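Local coordinates for protein acetyl-CoA acetyltransferase (Elizabethkingia anophelis NUHP1, PDB 6BN2) that probably catalyses the reversible condensation of two acetyl-CoA molecules to acetoacetyl-CoA and free CoA, at residues A[54-58]-A[114-119]; A[102-106]-A[118-122]. Numbering follows the deposited sequence.

Contact 1 of 2, residues A[54-58]-A[114-119]; sequences AEIQD and DVEAIV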
loop_
_atom_site.group_PDB
_atom_site.type_symbol
_atom_site.label_atom_id
_atom_site.label_comp_id
_atom_site.label_asym_id
_atom_site.label_seq_id
_atom_site.Cartn_x
_atom_site.Cartn_y
_atom_site.Cartn_z
ATOM N N ALA A 54 17.722 -14.935 2.958
ATOM C CA ALA A 54 17.790 -14.744 1.514
ATOM C C ALA A 54 16.786 -15.602 0.754
ATOM O O ALA A 54 16.639 -15.424 -0.463
ATOM C CB ALA A 54 19.208 -15.021 1.005
ATOM N N GLU A 55 16.085 -16.522 1.426
ATOM C CA GLU A 55 15.032 -17.254 0.734
ATOM C C GLU A 55 13.797 -16.394 0.480
ATOM O O GLU A 55 12.977 -16.750 -0.382
ATOM C CB GLU A 55 14.623 -18.479 1.546
ATOM C CG GLU A 55 15.705 -19.564 1.660
ATOM C CD GLU A 55 15.827 -20.434 0.417
ATOM O OE1 GLU A 55 15.042 -20.243 -0.536
ATOM O OE2 GLU A 55 16.699 -21.334 0.404
ATOM N N ILE A 56 13.638 -15.290 1.214
ATOM C CA ILE A 56 12.440 -14.449 1.103
ATOM C C ILE A 56 12.523 -13.606 -0.165
ATOM O O ILE A 56 13.494 -12.870 -0.368
ATOM C CB ILE A 56 12.286 -13.556 2.345
ATOM C CG1 ILE A 56 12.063 -14.412 3.593
ATOM C CG2 ILE A 56 11.127 -12.566 2.155
ATOM C CD1 ILE A 56 10.898 -15.412 3.453
ATOM N N GLN A 57 11.493 -13.688 -1.017
ATOM C CA GLN A 57 11.556 -13.015 -2.321
ATOM C C GLN A 57 10.777 -11.710 -2.382
ATOM O O GLN A 57 10.922 -10.961 -3.365
ATOM C CB GLN A 57 11.052 -13.954 -3.419
ATOM C CG GLN A 57 12.013 -15.119 -3.645
ATOM C CD GLN A 57 11.422 -16.156 -4.578
ATOM O OE1 GLN A 57 10.792 -17.119 -4.136
ATOM N NE2 GLN A 57 11.600 -15.949 -5.883
ATOM N N ASP A 58 9.966 -11.417 -1.371
ATOM C CA ASP A 58 9.181 -10.189 -1.322
ATOM C C ASP A 58 8.665 -10.065 0.102
ATOM O O ASP A 58 8.640 -11.041 0.861
ATOM C CB ASP A 58 8.018 -10.208 -2.334
ATOM C CG ASP A 58 7.698 -8.820 -2.908
ATOM O OD1 ASP A 58 7.953 -7.796 -2.233
ATOM O OD2 ASP A 58 7.152 -8.770 -4.036
ATOM N N ASP A 114 5.127 -16.457 -9.244
ATOM C CA ASP A 114 6.203 -15.476 -9.260
ATOM C C ASP A 114 7.164 -15.605 -8.095
ATOM O O ASP A 114 8.336 -15.228 -8.234
ATOM C CB ASP A 114 5.627 -14.063 -9.268
ATOM C CG ASP A 114 4.918 -13.757 -10.550
ATOM O OD1 ASP A 114 5.535 -13.977 -11.610
ATOM O OD2 ASP A 114 3.751 -13.315 -10.488
ATOM N N VAL A 115 6.708 -16.113 -6.949
ATOM C CA VAL A 115 7.590 -16.298 -5.799
ATOM C C VAL A 115 7.306 -17.651 -5.163
ATOM O O VAL A 115 6.190 -18.179 -5.248
ATOM C CB VAL A 115 7.427 -15.192 -4.734
ATOM C CG1 VAL A 115 7.762 -13.797 -5.331
ATOM C CG2 VAL A 115 6.020 -15.232 -4.156
ATOM N N GLU A 116 8.333 -18.200 -4.507
ATOM C CA GLU A 116 8.217 -19.438 -3.744
ATOM C C GLU A 116 8.189 -19.208 -2.241
ATOM O O GLU A 116 7.743 -20.091 -1.504
ATOM C CB GLU A 116 9.385 -20.375 -4.071
ATOM C CG GLU A 116 9.503 -20.711 -5.555
ATOM C CD GLU A 116 8.403 -21.631 -6.028
ATOM O OE1 GLU A 116 8.258 -22.761 -5.473
ATOM O OE2 GLU A 116 7.690 -21.234 -6.969
ATOM N N ALA A 117 8.653 -18.048 -1.771
ATOM C CA ALA A 117 8.649 -17.743 -0.347
ATOM C C ALA A 117 8.495 -16.243 -0.206
ATOM O O ALA A 117 9.188 -15.491 -0.899
ATOM C CB ALA A 117 9.939 -18.206 0.350
ATOM N N ILE A 118 7.596 -15.822 0.684
ATOM C CA ILE A 118 7.227 -14.414 0.782
ATOM C C ILE A 118 6.777 -14.129 2.211
ATOM O O ILE A 118 6.178 -14.990 2.869
ATOM C CB ILE A 118 6.146 -14.070 -0.272
ATOM C CG1 ILE A 118 5.752 -12.584 -0.206
ATOM C CG2 ILE A 118 4.918 -14.971 -0.153
ATOM C CD1 ILE A 118 4.990 -12.120 -1.483
ATOM N N VAL A 119 7.106 -12.930 2.708
ATOM C CA VAL A 119 6.671 -12.469 4.029
ATOM C C VAL A 119 5.470 -11.560 3.844
ATOM O O VAL A 119 5.478 -10.682 2.967
ATOM C CB VAL A 119 7.798 -11.715 4.758
ATOM C CG1 VAL A 119 7.242 -10.924 5.955
ATOM C CG2 VAL A 119 8.921 -12.674 5.198
HETATM O O HOH W 1 10.641 -17.816 -7.884
#
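In the thiolase fold, the loop 54-58 leading into strand 59-62 runs up to the start of strand 117-125. End to end, the touching parts 55-58 and 114-119 lie at 94° to each other, but both bend, and Q57-D58 turn to run beside A117-V119 in much the same direction; the backbones come closest at D58 and I118, whose CA atoms are 5.1 Å apart. Two hydrogen bonds join them: Q57 N gives to A117 O (2.9 Å), and V119 N gives to D58 O (3.1 Å, nearly linear at 173°). Donor and acceptor belong to successive residues, Q57 and D58, so the pairing is not yet the regular parallel pattern; V119 also bonds Y60 of strand 59-62.

Q57 extends this pairing with its side chain, which reaches back over the turn before the strand. Q57 OE1 accepts from E116 N at 2.7 Å and, weakly, from A117 N at 3.3 Å, standing in for a backbone carbonyl. On one side of the strand I56 packs its CG2 on V119 CG2 at 3.8 Å, a small apolar patch continued by V265 and by L46 and I42 of helix 34-48. I118 leans the other way, its CD1 3.7 Å from D58 CB, toward helix 98-111. The charged ends look elsewhere: D58 forms a salt bridge with K101 of the second subunit, and E116 a hydrogen bond with S268 and a salt bridge with K10. At the outer end, a water accepts from Q57 NE2 at 2.9 Å and gives a weak bond to D114 O at 3.5 Å.

Contact 2 of 2, residues A[102-106]-A[118-122]; sequences AVMMA and IVAGG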
loop_
_atom_site.group_PDB
_atom_site.type_symbol
_atom_site.label_atom_id
_atom_site.label_comp_id
_atom_site.label_asym_id
_atom_site.label_seq_id
_atom_site.Cartn_x
_atom_site.Cartn_y
_atom_site.Cartn_z
ATOM N N ALA A 102 -2.466 -7.880 2.761
ATOM C CA ALA A 102 -1.064 -8.222 2.504
ATOM C C ALA A 102 -0.886 -9.729 2.346
ATOM O O ALA A 102 -0.199 -10.193 1.429
ATOM C CB ALA A 102 -0.174 -7.705 3.643
ATOM N N VAL A 103 -1.479 -10.510 3.254
ATOM C CA VAL A 103 -1.377 -11.969 3.170
ATOM C C VAL A 103 -2.037 -12.491 1.898
ATOM O O VAL A 103 -1.496 -13.377 1.224
ATOM C CB VAL A 103 -1.994 -12.614 4.423
ATOM C CG1 VAL A 103 -2.124 -14.139 4.226
ATOM C CG2 VAL A 103 -1.146 -12.280 5.661
ATOM N N MET A 104 -3.214 -11.954 1.548
ATOM C CA MET A 104 -3.907 -12.390 0.337
ATOM C C MET A 104 -3.094 -12.083 -0.918
ATOM O O MET A 104 -2.964 -12.929 -1.811
ATOM C CB MET A 104 -5.287 -11.719 0.275
ATOM C CG MET A 104 -6.193 -12.170 1.414
ATOM S SD MET A 104 -7.626 -11.060 1.633
ATOM C CE MET A 104 -8.317 -11.026 -0.015
ATOM N N MET A 105 -2.564 -10.860 -1.017
ATOM C CA MET A 105 -1.739 -10.481 -2.163
ATOM C C MET A 105 -0.496 -11.353 -2.254
ATOM O O MET A 105 -0.054 -11.710 -3.342
ATOM C CB MET A 105 -1.336 -9.007 -2.052
ATOM C CG MET A 105 -2.503 -8.049 -2.215
ATOM S SD MET A 105 -2.075 -6.365 -1.739
ATOM C CE MET A 105 -2.537 -5.466 -3.247
ATOM N N ALA A 106 0.088 -11.682 -1.106
ATOM C CA ALA A 106 1.255 -12.552 -1.111
ATOM C C ALA A 106 0.890 -13.950 -1.596
ATOM O O ALA A 106 1.648 -14.573 -2.354
ATOM C CB ALA A 106 1.872 -12.598 0.291
ATOM N N ILE A 118 7.596 -15.822 0.684
ATOM C CA ILE A 118 7.227 -14.414 0.782
ATOM C C ILE A 118 6.777 -14.129 2.211
ATOM O O ILE A 118 6.178 -14.990 2.869
ATOM C CB ILE A 118 6.146 -14.070 -0.272
ATOM C CG1 ILE A 118 5.752 -12.584 -0.206
ATOM C CG2 ILE A 118 4.918 -14.971 -0.153
ATOM C CD1 ILE A 118 4.990 -12.120 -1.483
ATOM N N VAL A 119 7.106 -12.930 2.708
ATOM C CA VAL A 119 6.671 -12.469 4.029
ATOM C C VAL A 119 5.470 -11.560 3.844
ATOM O O VAL A 119 5.478 -10.682 2.967
ATOM C CB VAL A 119 7.798 -11.715 4.758
ATOM C CG1 VAL A 119 7.242 -10.924 5.955
ATOM C CG2 VAL A 119 8.921 -12.674 5.198
ATOM N N ALA A 120 4.436 -11.754 4.670
ATOM C CA ALA A 120 3.291 -10.847 4.662
ATOM C C ALA A 120 2.867 -10.577 6.097
ATOM O O ALA A 120 2.857 -11.486 6.933
ATOM C CB ALA A 120 2.103 -11.423 3.859
ATOM N N GLY A 121 2.473 -9.338 6.368
ATOM C CA GLY A 121 2.060 -8.995 7.720
ATOM C C GLY A 121 1.594 -7.559 7.789
ATOM O O GLY A 121 1.076 -7.021 6.806
ATOM N N GLY A 122 1.769 -6.934 8.947
ATOM C CA GLY A 122 1.302 -5.572 9.124
ATOM C C GLY A 122 1.903 -4.974 10.372
ATOM O O GLY A 122 2.438 -5.684 11.240
#
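Small side chains allow a helix to lie close to a strand, as here in the layered α/β thiolase fold. Helix 98-111 is the helix of a beta-alpha-beta crossover from strand 89-93 to the parallel strand 117-125, with 59-62 between them. The local axes of 102-106 and 118-122 run antiparallel, at 162°, with a closest approach of only 7.1 Å. A106 and A120 make such closeness possible. Pointing at each other, their CB atoms meet at 3.8 Å, and A120 CB also fits against the helix backbone, 3.6 Å from both V103 CA and A102 O. V103 CG2 closes in on A120 CB at 3.8 Å. I118, two residues earlier on the same face of the strand, supplies the long side chain: t at both chi1 and chi2, it extends to the helix. Y60 and L266, from the strands flanking 117-125, continue the apolar floor beneath A106. Farther along, A102 CB rests 3.5 Å from G121 O, while I118 CD1 touches A106 CB at 3.6 Å.

Overall arrangement
Both contacts use strand 117-125 and share I118 and V119, yet they show how one strand meets different demands along its edge and its face. Contact 1 is an edge-on meeting, in which peptide groups and a glutamine amide bond to the start of the strand; it is largely buried, its centre lies about 22 Å from the centre of the chain, and its acidic groups reach the second subunit. Contact 2, whose centre lies about 12 Å from that of the chain, is wholly buried and made by van der Waals contact, mainly between apolar side chains. The strand's alternation divides the shared residues: I118 faces helix 98-111, whereas V119 faces I56 and helix 34-48.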